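Local atomic coordinates of peptidase M3B, oligoendopeptidase F (Enterococcus faecium, PDB entry 2QR4), a protein that probably hydrolyses internal peptide bonds of short oligopeptides, as a metal-dependent endopeptidase of the M3 family. Residues A159-P164 against S202-F207; V192-F197 against H280-Y285; T210-L215 against F488-I493. All coordinates share one frame; numbering follows the deposited sequence.

In the fold
All three contacts are buried, and contact 1 lies on the same side of the chain's centre as each of the others. Contacts 1 and 2 share helix 190-206. Contact 3 uses the next helix, 208-228. Contacts 1 and 3 touch each other chiefly through Y204, which packs on F211, S491 and R492, and both also touch the second subunit. Contact 2 touches no other chain of the assembly. The chemistry differs with place. Contacts 1 and 3 join their segments by apolar packing, without a hydrogen bond across. Contact 2 adds a salt bridge and a hydrogen bond. Contacts 2 and 3 each set a 3-10 turn against a helix, while contact 1 uses a loop.

Contact 1 of 3, residues A159-P164 against S202-F207; sequences ADLVFP and SVYEQF
L161 and F163 reach from the chain that leaves helix 143-160 onto the last turns of helix 190-206. The contact is apolar, and no hydrogen bond crosses it.

Aliphatic packing gathers on V203. The side chains of L161 and V203 pass antiparallel, with L161 CD2 3.9 Å from V203 CG1. V203 holds CG1 anti to its backbone N (chi1 172°), and its other methyl turns to the aromatic neighbour: V203 CG2 is 3.7 Å from F163 CD1. P164 CD touches the same CG2 at 4.1 Å. P164 CG lies against S202 OG, whose hydrogen-bond partner is G199 O.

L161 also makes a CH-pi contact. Its CD2 stands over one face of the F207 ring, 4.1 Å from the centroid and 19° off the normal. The other branch goes to a different ring: L161 CD1 is 4.0 Å from Y204 CE1. One leucine thus bridges two aromatic side chains.

The aromatic pair is F163 and Y204. Y204 CE2 comes to the edge of the F163 ring, 3.7 Å from F163 CE1. The planes are inclined at 41°. The Y204 hydroxyl passes F163 CZ and is bonded to N157 of helix 143-160.

F163 also meets H178 edge-to-face, at the start of helix 178-185. P164 pairs through its backbone with L176, beside the two-stranded sheet 165-167/173-175. At the end of helix 190-206 the F207 ring meets F207 of the second subunit, so the contact borders the subunit interface.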
loop_
_atom_site.group_PDB
_atom_site.type_symbol
_atom_site.label_atom_id
_atom_site.label_comp_id
_atom_site.label_asym_id
_atom_site.label_seq_id
_atom_site.Cartn_x
_atom_site.Cartn_y
_atom_site.Cartn_z
ATOM N N ALA A 159 -13.640 -5.508 -4.919
ATOM C CA ALA A 159 -13.732 -6.964 -4.843
ATOM C C ALA A 159 -14.136 -7.495 -3.458
ATOM O O ALA A 159 -14.951 -8.417 -3.366
ATOM C CB ALA A 159 -12.431 -7.589 -5.304
ATOM N N ASP A 160 -13.576 -6.915 -2.392
ATOM C CA ASP A 160 -13.791 -7.440 -1.026
ATOM C C ASP A 160 -14.942 -6.812 -0.207
ATOM O O ASP A 160 -15.651 -7.532 0.487
ATOM C CB ASP A 160 -12.488 -7.451 -0.205
ATOM C CG ASP A 160 -11.417 -8.397 -0.784
ATOM O OD1 ASP A 160 -11.714 -9.192 -1.709
ATOM O OD2 ASP A 160 -10.265 -8.336 -0.302
ATOM N N LEU A 161 -15.135 -5.497 -0.265
ATOM C CA LEU A 161 -16.253 -4.894 0.482
ATOM C C LEU A 161 -17.601 -5.509 0.103
ATOM O O LEU A 161 -17.890 -5.690 -1.074
ATOM C CB LEU A 161 -16.330 -3.386 0.245
ATOM C CG LEU A 161 -15.223 -2.507 0.824
ATOM C CD1 LEU A 161 -15.595 -1.051 0.691
ATOM C CD2 LEU A 161 -14.985 -2.839 2.250
ATOM N N VAL A 162 -18.423 -5.860 1.089
ATOM C CA VAL A 162 -19.826 -6.147 0.785
ATOM C C VAL A 162 -20.712 -5.271 1.667
ATOM O O VAL A 162 -20.419 -5.046 2.844
ATOM C CB VAL A 162 -20.243 -7.666 0.841
ATOM C CG1 VAL A 162 -19.041 -8.599 0.837
ATOM C CG2 VAL A 162 -21.141 -7.948 2.016
ATOM N N PHE A 163 -21.779 -4.754 1.066
ATOM C CA PHE A 163 -22.632 -3.757 1.701
ATOM C C PHE A 163 -23.905 -4.385 2.245
ATOM O O PHE A 163 -24.281 -5.485 1.838
ATOM C CB PHE A 163 -22.944 -2.645 0.699
ATOM C CG PHE A 163 -21.725 -1.914 0.233
ATOM C CD1 PHE A 163 -21.258 -0.811 0.930
ATOM C CD2 PHE A 163 -21.014 -2.357 -0.869
ATOM C CE1 PHE A 163 -20.110 -0.141 0.521
ATOM C CE2 PHE A 163 -19.873 -1.686 -1.287
ATOM C CZ PHE A 163 -19.423 -0.579 -0.584
ATOM N N PRO A 164 -24.585 -3.691 3.165
ATOM C CA PRO A 164 -25.690 -4.403 3.775
ATOM C C PRO A 164 -26.893 -4.506 2.843
ATOM O O PRO A 164 -26.906 -3.928 1.760
ATOM C CB PRO A 164 -26.035 -3.564 5.026
ATOM C CG PRO A 164 -25.134 -2.378 5.015
ATOM C CD PRO A 164 -24.441 -2.319 3.678
ATOM N N SER A 202 -22.198 3.167 6.066
ATOM C CA SER A 202 -21.826 2.415 7.264
ATOM C C SER A 202 -20.544 1.623 6.991
ATOM O O SER A 202 -19.719 1.447 7.866
ATOM C CB SER A 202 -22.960 1.487 7.725
ATOM O OG SER A 202 -23.226 0.486 6.755
ATOM N N VAL A 203 -20.365 1.177 5.758
ATOM C CA VAL A 203 -19.184 0.400 5.406
ATOM C C VAL A 203 -17.933 1.264 5.211
ATOM O O VAL A 203 -16.856 0.898 5.666
ATOM C CB VAL A 203 -19.442 -0.481 4.148
ATOM C CG1 VAL A 203 -18.155 -1.142 3.680
ATOM C CG2 VAL A 203 -20.500 -1.539 4.458
ATOM N N TYR A 204 -18.061 2.398 4.527
ATOM C CA TYR A 204 -16.922 3.316 4.415
ATOM C C TYR A 204 -16.455 3.821 5.765
ATOM O O TYR A 204 -15.259 3.960 6.002
ATOM C CB TYR A 204 -17.194 4.450 3.415
ATOM C CG TYR A 204 -17.125 3.886 2.036
ATOM C CD1 TYR A 204 -15.903 3.530 1.476
ATOM C CD2 TYR A 204 -18.281 3.594 1.329
ATOM C CE1 TYR A 204 -15.835 2.943 0.228
ATOM C CE2 TYR A 204 -18.226 3.016 0.083
ATOM C CZ TYR A 204 -17.005 2.693 -0.464
ATOM O OH TYR A 204 -16.965 2.117 -1.701
ATOM N N GLU A 205 -17.392 4.060 6.667
ATOM C CA GLU A 205 -17.030 4.446 8.018
ATOM C C GLU A 205 -16.235 3.330 8.717
ATOM O O GLU A 205 -15.210 3.579 9.350
ATOM C CB GLU A 205 -18.278 4.828 8.815
ATOM C CG GLU A 205 -18.068 4.899 10.339
ATOM C CD GLU A 205 -19.249 5.523 11.080
ATOM O OE1 GLU A 205 -20.407 5.360 10.642
ATOM O OE2 GLU A 205 -19.023 6.179 12.114
ATOM N N GLN A 206 -16.701 2.097 8.605
ATOM C CA GLN A 206 -15.985 0.995 9.225
ATOM C C GLN A 206 -14.538 0.905 8.740
ATOM O O GLN A 206 -13.633 0.603 9.517
ATOM C CB GLN A 206 -16.679 -0.325 8.917
ATOM C CG GLN A 206 -16.232 -1.476 9.814
ATOM C CD GLN A 206 -16.673 -2.818 9.264
ATOM O OE1 GLN A 206 -17.701 -2.926 8.572
ATOM N NE2 GLN A 206 -15.899 -3.850 9.557
ATOM N N PHE A 207 -14.315 1.166 7.457
ATOM C CA PHE A 207 -12.987 0.966 6.887
ATOM C C PHE A 207 -12.243 2.262 6.609
ATOM O O PHE A 207 -11.345 2.288 5.772
ATOM C CB PHE A 207 -13.038 0.083 5.630
ATOM C CG PHE A 207 -13.453 -1.326 5.913
ATOM C CD1 PHE A 207 -12.512 -2.306 6.145
ATOM C CD2 PHE A 207 -14.789 -1.665 5.981
ATOM C CE1 PHE A 207 -12.891 -3.606 6.423
ATOM C CE2 PHE A 207 -15.172 -2.959 6.250
ATOM C CZ PHE A 207 -14.218 -3.929 6.480
#

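Contact 2 of 3, residues V192-F197 against H280-Y285; sequences VREAAF and HMYDLY
R193 makes both polar links from helix 190-206 to the 3-10 turn 281-283. Its NH2 forms a salt bridge with D283 OD1. The modelled length of that bond is very short, so its exact value is doubtful. The N-H...O angle is nearly straight at 170°, and the guanidinium and carboxylate planes are 80° apart. R193 NE donates to Y282 O over 3.1 Å, and this acceptor lies close to the guanidinium plane. A bend at chi3 (38°) puts NE within range of that carbonyl.

The other carboxylate oxygen has two partners: D283 OD2 accepts from H280 N at 3.1 Å and forms a salt bridge with R190. Two arginines beside it would probably favour the charged form of D283.

Y282 carries the packing. Its chi1 rotation sets CB and CD2 against F197 and one ring face against E194. E194 runs alongside the Y282 ring in the same direction. E194 CB stands over one face of the ring, 4.0 Å from its centroid, and H280 CB covers the opposite face. The acid end of E194 pairs with K198.

The edge of Y282 points at the face of F197, and Y282 CD2 is 3.6 Å from F197 CD2. Selenomethionine M281 adds its CB, 3.8 Å from F197 CE1.

H280 ND1 and M281 N are both bonded to D483. A helix and a 3-10 turn are thus joined by an arginine-aspartate salt bridge and an offset edge-to-face aromatic pair, within the mainly helical fold of this M3-family peptidase.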
loop_
_atom_site.group_PDB
_atom_site.type_symbol
_atom_site.label_atom_id
_atom_site.label_comp_id
_atom_site.label_asym_id
_atom_site.label_seq_id
_atom_site.Cartn_x
_atom_site.Cartn_y
_atom_site.Cartn_z
ATOM N N VAL A 192 -36.055 4.712 0.624
ATOM C CA VAL A 192 -35.097 3.849 -0.056
ATOM C C VAL A 192 -33.770 4.575 -0.281
ATOM O O VAL A 192 -32.688 4.007 -0.086
ATOM C CB VAL A 192 -35.689 3.349 -1.388
ATOM C CG1 VAL A 192 -34.593 2.902 -2.353
ATOM C CG2 VAL A 192 -36.690 2.240 -1.117
ATOM N N ARG A 193 -33.876 5.841 -0.664
ATOM C CA ARG A 193 -32.727 6.738 -0.765
ATOM C C ARG A 193 -31.949 6.823 0.553
ATOM O O ARG A 193 -30.723 6.644 0.586
ATOM C CB ARG A 193 -33.198 8.138 -1.196
ATOM C CG ARG A 193 -33.092 8.390 -2.669
ATOM C CD ARG A 193 -34.020 9.481 -3.207
ATOM N NE ARG A 193 -34.212 10.649 -2.352
ATOM C CZ ARG A 193 -35.349 11.350 -2.357
ATOM N NH1 ARG A 193 -36.335 10.956 -3.146
ATOM N NH2 ARG A 193 -35.526 12.418 -1.582
ATOM N N GLU A 194 -32.655 7.108 1.638
ATOM C CA GLU A 194 -32.004 7.303 2.933
ATOM C C GLU A 194 -31.348 6.009 3.362
ATOM O O GLU A 194 -30.250 5.994 3.926
ATOM C CB GLU A 194 -33.036 7.740 3.971
ATOM C CG GLU A 194 -32.537 7.825 5.404
ATOM C CD GLU A 194 -33.672 8.146 6.371
ATOM O OE1 GLU A 194 -34.845 8.027 5.967
ATOM O OE2 GLU A 194 -33.404 8.527 7.526
ATOM N N ALA A 195 -32.019 4.905 3.079
ATOM C CA ALA A 195 -31.520 3.612 3.527
ATOM C C ALA A 195 -30.283 3.166 2.730
ATOM O O ALA A 195 -29.368 2.584 3.299
ATOM C CB ALA A 195 -32.632 2.574 3.459
ATOM N N ALA A 196 -30.263 3.445 1.425
ATOM C CA ALA A 196 -29.114 3.119 0.566
ATOM C C ALA A 196 -27.911 3.925 0.965
ATOM O O ALA A 196 -26.804 3.402 1.060
ATOM C CB ALA A 196 -29.429 3.384 -0.921
ATOM N N PHE A 197 -28.141 5.210 1.195
ATOM C CA PHE A 197 -27.091 6.145 1.568
ATOM C C PHE A 197 -26.452 5.705 2.884
ATOM O O PHE A 197 -25.235 5.560 2.957
ATOM C CB PHE A 197 -27.702 7.548 1.664
ATOM C CG PHE A 197 -26.759 8.615 2.118
ATOM C CD1 PHE A 197 -25.939 9.270 1.213
ATOM C CD2 PHE A 197 -26.729 9.006 3.448
ATOM C CE1 PHE A 197 -25.085 10.279 1.629
ATOM C CE2 PHE A 197 -25.871 10.008 3.874
ATOM C CZ PHE A 197 -25.047 10.647 2.961
ATOM N N HIS A 280 -31.106 16.676 2.539
ATOM C CA HIS A 280 -29.907 15.933 2.920
ATOM C C HIS A 280 -29.112 15.533 1.674
ATOM O O HIS A 280 -29.639 15.554 0.554
ATOM C CB HIS A 280 -30.276 14.654 3.684
ATOM C CG HIS A 280 -31.047 14.881 4.944
ATOM N ND1 HIS A 280 -30.469 14.799 6.194
ATOM C CD2 HIS A 280 -32.358 15.157 5.152
ATOM C CE1 HIS A 280 -31.387 15.028 7.117
ATOM N NE2 HIS A 280 -32.541 15.253 6.511
HETATM N N MSE A 281 -27.856 15.138 1.877
HETATM C CA MSE A 281 -27.050 14.602 0.786
HETATM C C MSE A 281 -27.831 13.563 -0.015
HETATM O O MSE A 281 -27.776 13.547 -1.247
HETATM C CB MSE A 281 -25.714 14.037 1.300
HETATM C CG MSE A 281 -24.764 15.098 1.911
HETATM SE SE MSE A 281 -24.501 16.705 0.769
HETATM C CE MSE A 281 -23.728 15.874 -0.829
ATOM N N TYR A 282 -28.601 12.721 0.664
ATOM C CA TYR A 282 -29.306 11.655 -0.059
ATOM C C TYR A 282 -30.545 12.142 -0.810
ATOM O O TYR A 282 -31.333 11.336 -1.317
ATOM C CB TYR A 282 -29.650 10.487 0.868
ATOM C CG TYR A 282 -30.420 10.858 2.116
ATOM C CD1 TYR A 282 -31.776 11.180 2.059
ATOM C CD2 TYR A 282 -29.798 10.859 3.358
ATOM C CE1 TYR A 282 -32.490 11.505 3.226
ATOM C CE2 TYR A 282 -30.498 11.178 4.525
ATOM C CZ TYR A 282 -31.838 11.500 4.454
ATOM O OH TYR A 282 -32.510 11.827 5.615
ATOM N N ASP A 283 -30.716 13.461 -0.883
ATOM C CA ASP A 283 -31.806 14.040 -1.682
ATOM C C ASP A 283 -31.339 14.777 -2.938
ATOM O O ASP A 283 -32.165 15.348 -3.648
ATOM C CB ASP A 283 -32.625 15.029 -0.842
ATOM C CG ASP A 283 -33.358 14.363 0.300
ATOM O OD1 ASP A 283 -33.892 13.244 0.099
ATOM O OD2 ASP A 283 -33.399 14.971 1.396
ATOM N N LEU A 284 -30.034 14.797 -3.209
ATOM C CA LEU A 284 -29.516 15.691 -4.260
ATOM C C LEU A 284 -29.477 15.086 -5.660
ATOM O O LEU A 284 -29.212 15.798 -6.628
ATOM C CB LEU A 284 -28.119 16.228 -3.908
ATOM C CG LEU A 284 -27.921 16.914 -2.552
ATOM C CD1 LEU A 284 -26.594 17.640 -2.515
ATOM C CD2 LEU A 284 -29.045 17.873 -2.236
ATOM N N TYR A 285 -29.739 13.788 -5.784
ATOM C CA TYR A 285 -29.572 13.127 -7.086
ATOM C C TYR A 285 -30.869 12.606 -7.646
ATOM O O TYR A 285 -30.882 11.971 -8.689
ATOM C CB TYR A 285 -28.535 11.999 -6.991
ATOM C CG TYR A 285 -27.239 12.474 -6.389
ATOM C CD1 TYR A 285 -27.033 12.438 -5.014
ATOM C CD2 TYR A 285 -26.219 12.980 -7.193
ATOM C CE1 TYR A 285 -25.839 12.877 -4.451
ATOM C CE2 TYR A 285 -25.025 13.429 -6.643
ATOM C CZ TYR A 285 -24.841 13.375 -5.276
ATOM O OH TYR A 285 -23.661 13.824 -4.730
#

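Contact 3 of 3, residues T210-L215 against F488-I493; sequences TFASTL and FEWSRI
W490 brings the edge of its six-membered ring to the backbone of helix 208-228. W490 CH2 is 3.5 Å from A212 N, close to the indole plane, and W490 CZ3 lies near F211 C. The A212 methyl group completes this approach, with A212 CB 3.9 Å from W490 CH2. One turn on from F211, L215 slants across the indole, and its CD2 comes within 3.9 Å of W490 CE3.

S491 supplies the second set of contacts, all with F211. S491 CB is 3.8 Å from F211 CB. The S491 carbonyl oxygen sits over the centre of the F211 ring, 3.8 Å above its plane. No hydrogen bond joins the two segments.

The 3-10 turn 489-491 is held in shape by its own bonds. S491 OG donates to F488 O over 2.8 Å, almost in line with the carbonyl bond. The same oxygen accepts from S491 N, so it is gripped twice by one residue. S491 CB also lies over one face of the W490 indole, offset toward the rim, which links the two contacting residues. A salt bridge between R492 NH2 and E489 OE1 spans 3.2 Å across the turn, and E489 has further partners in R438 and Y468. The CB bond of W490 does not itself point at helix 208-228; a chi1 of 57° places CG so that the ring can swing back toward that helix. The indole NE1 is bonded to S465 OG.

W490 also packs on L464 of helix 461-476 and F445 of helix 418-454. S491 rests on Y204 of helix 190-206. On helix 208-228, T210 and S213 bond to D160 and T152 of the second subunit, so the helix lies between the 3-10 turn and the dimer partner.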
loop_
_atom_site.group_PDB
_atom_site.type_symbol
_atom_site.label_atom_id
_atom_site.label_comp_id
_atom_site.label_asym_id
_atom_site.label_seq_id
_atom_site.Cartn_x
_atom_site.Cartn_y
_atom_site.Cartn_z
ATOM N N THR A 210 -8.369 2.118 7.024
ATOM C CA THR A 210 -7.696 1.409 5.939
ATOM C C THR A 210 -7.528 2.290 4.699
ATOM O O THR A 210 -6.433 2.399 4.141
ATOM C CB THR A 210 -8.461 0.134 5.584
ATOM O OG1 THR A 210 -8.561 -0.671 6.760
ATOM C CG2 THR A 210 -7.745 -0.653 4.475
ATOM N N PHE A 211 -8.612 2.936 4.293
ATOM C CA PHE A 211 -8.578 3.884 3.189
ATOM C C PHE A 211 -7.676 5.102 3.437
ATOM O O PHE A 211 -6.991 5.560 2.523
ATOM C CB PHE A 211 -9.988 4.336 2.864
ATOM C CG PHE A 211 -10.821 3.284 2.195
ATOM C CD1 PHE A 211 -10.391 2.682 1.019
ATOM C CD2 PHE A 211 -12.043 2.910 2.724
ATOM C CE1 PHE A 211 -11.169 1.730 0.378
ATOM C CE2 PHE A 211 -12.819 1.947 2.089
ATOM C CZ PHE A 211 -12.376 1.361 0.917
ATOM N N ALA A 212 -7.651 5.614 4.664
ATOM C CA ALA A 212 -6.739 6.713 4.987
ATOM C C ALA A 212 -5.303 6.256 4.758
ATOM O O ALA A 212 -4.476 6.989 4.230
ATOM C CB ALA A 212 -6.915 7.153 6.433
ATOM N N SER A 213 -5.028 5.034 5.182
ATOM C CA SER A 213 -3.737 4.422 5.019
ATOM C C SER A 213 -3.391 4.285 3.534
ATOM O O SER A 213 -2.316 4.700 3.111
ATOM C CB SER A 213 -3.722 3.058 5.728
ATOM O OG SER A 213 -2.485 2.387 5.533
ATOM N N THR A 214 -4.297 3.727 2.736
ATOM C CA THR A 214 -4.000 3.547 1.287
ATOM C C THR A 214 -3.855 4.885 0.578
ATOM O O THR A 214 -2.928 5.079 -0.199
ATOM C CB THR A 214 -5.037 2.651 0.538
ATOM O OG1 THR A 214 -6.376 3.110 0.794
ATOM C CG2 THR A 214 -4.921 1.201 0.997
ATOM N N LEU A 215 -4.746 5.827 0.883
ATOM C CA LEU A 215 -4.731 7.127 0.205
ATOM C C LEU A 215 -3.559 7.973 0.684
ATOM O O LEU A 215 -2.829 8.546 -0.119
ATOM C CB LEU A 215 -6.055 7.864 0.396
ATOM C CG LEU A 215 -6.177 9.235 -0.265
ATOM C CD1 LEU A 215 -5.844 9.180 -1.784
ATOM C CD2 LEU A 215 -7.558 9.828 -0.010
ATOM N N PHE A 488 -17.205 10.821 5.332
ATOM C CA PHE A 488 -16.363 9.701 4.900
ATOM C C PHE A 488 -16.326 9.536 3.388
ATOM O O PHE A 488 -15.605 8.682 2.864
ATOM C CB PHE A 488 -16.812 8.406 5.585
ATOM C CG PHE A 488 -17.009 8.555 7.074
ATOM C CD1 PHE A 488 -15.922 8.813 7.913
ATOM C CD2 PHE A 488 -18.274 8.464 7.632
ATOM C CE1 PHE A 488 -16.090 8.953 9.286
ATOM C CE2 PHE A 488 -18.457 8.606 9.023
ATOM C CZ PHE A 488 -17.365 8.848 9.842
ATOM N N GLU A 489 -17.075 10.373 2.676
ATOM C CA GLU A 489 -17.069 10.298 1.211
ATOM C C GLU A 489 -15.662 10.341 0.566
ATOM O O GLU A 489 -15.447 9.687 -0.438
ATOM C CB GLU A 489 -17.993 11.359 0.584
ATOM C CG GLU A 489 -18.045 11.291 -0.948
ATOM C CD GLU A 489 -19.053 12.248 -1.552
ATOM O OE1 GLU A 489 -19.780 11.836 -2.486
ATOM O OE2 GLU A 489 -19.127 13.410 -1.089
ATOM N N TRP A 490 -14.707 11.078 1.136
ATOM C CA TRP A 490 -13.354 11.150 0.538
ATOM C C TRP A 490 -12.798 9.767 0.236
ATOM O O TRP A 490 -11.977 9.610 -0.673
ATOM C CB TRP A 490 -12.362 11.899 1.439
ATOM C CG TRP A 490 -12.258 11.281 2.783
ATOM C CD1 TRP A 490 -12.972 11.617 3.906
ATOM C CD2 TRP A 490 -11.419 10.183 3.151
ATOM N NE1 TRP A 490 -12.625 10.786 4.951
ATOM C CE2 TRP A 490 -11.673 9.898 4.512
ATOM C CE3 TRP A 490 -10.482 9.404 2.459
ATOM C CZ2 TRP A 490 -11.019 8.870 5.197
ATOM C CZ3 TRP A 490 -9.830 8.381 3.142
ATOM C CH2 TRP A 490 -10.107 8.124 4.495
ATOM N N SER A 491 -13.262 8.766 0.983
ATOM C CA SER A 491 -12.662 7.448 0.940
ATOM C C SER A 491 -13.179 6.565 -0.192
ATOM O O SER A 491 -12.633 5.492 -0.435
ATOM C CB SER A 491 -12.837 6.733 2.291
ATOM O OG SER A 491 -14.183 6.338 2.509
ATOM N N ARG A 492 -14.223 7.000 -0.885
ATOM C CA ARG A 492 -14.786 6.166 -1.942
ATOM C C ARG A 492 -14.537 6.725 -3.343
ATOM O O ARG A 492 -14.956 6.131 -4.339
ATOM C CB ARG A 492 -16.275 5.911 -1.708
ATOM C CG ARG A 492 -17.127 7.159 -1.713
ATOM C CD ARG A 492 -18.582 6.859 -1.299
ATOM N NE ARG A 492 -19.408 6.489 -2.436
ATOM C CZ ARG A 492 -20.034 7.359 -3.224
ATOM N NH1 ARG A 492 -20.753 6.917 -4.248
ATOM N NH2 ARG A 492 -19.940 8.669 -2.998
ATOM N N ILE A 493 -13.809 7.835 -3.414
ATOM C CA ILE A 493 -13.552 8.534 -4.682
ATOM C C ILE A 493 -12.251 8.070 -5.350
ATOM O O ILE A 493 -11.173 8.434 -4.917
ATOM C CB ILE A 493 -13.488 10.044 -4.429
ATOM C CG1 ILE A 493 -14.857 10.531 -3.931
ATOM C CG2 ILE A 493 -13.056 10.787 -5.681
ATOM C CD1 ILE A 493 -14.844 11.958 -3.488
#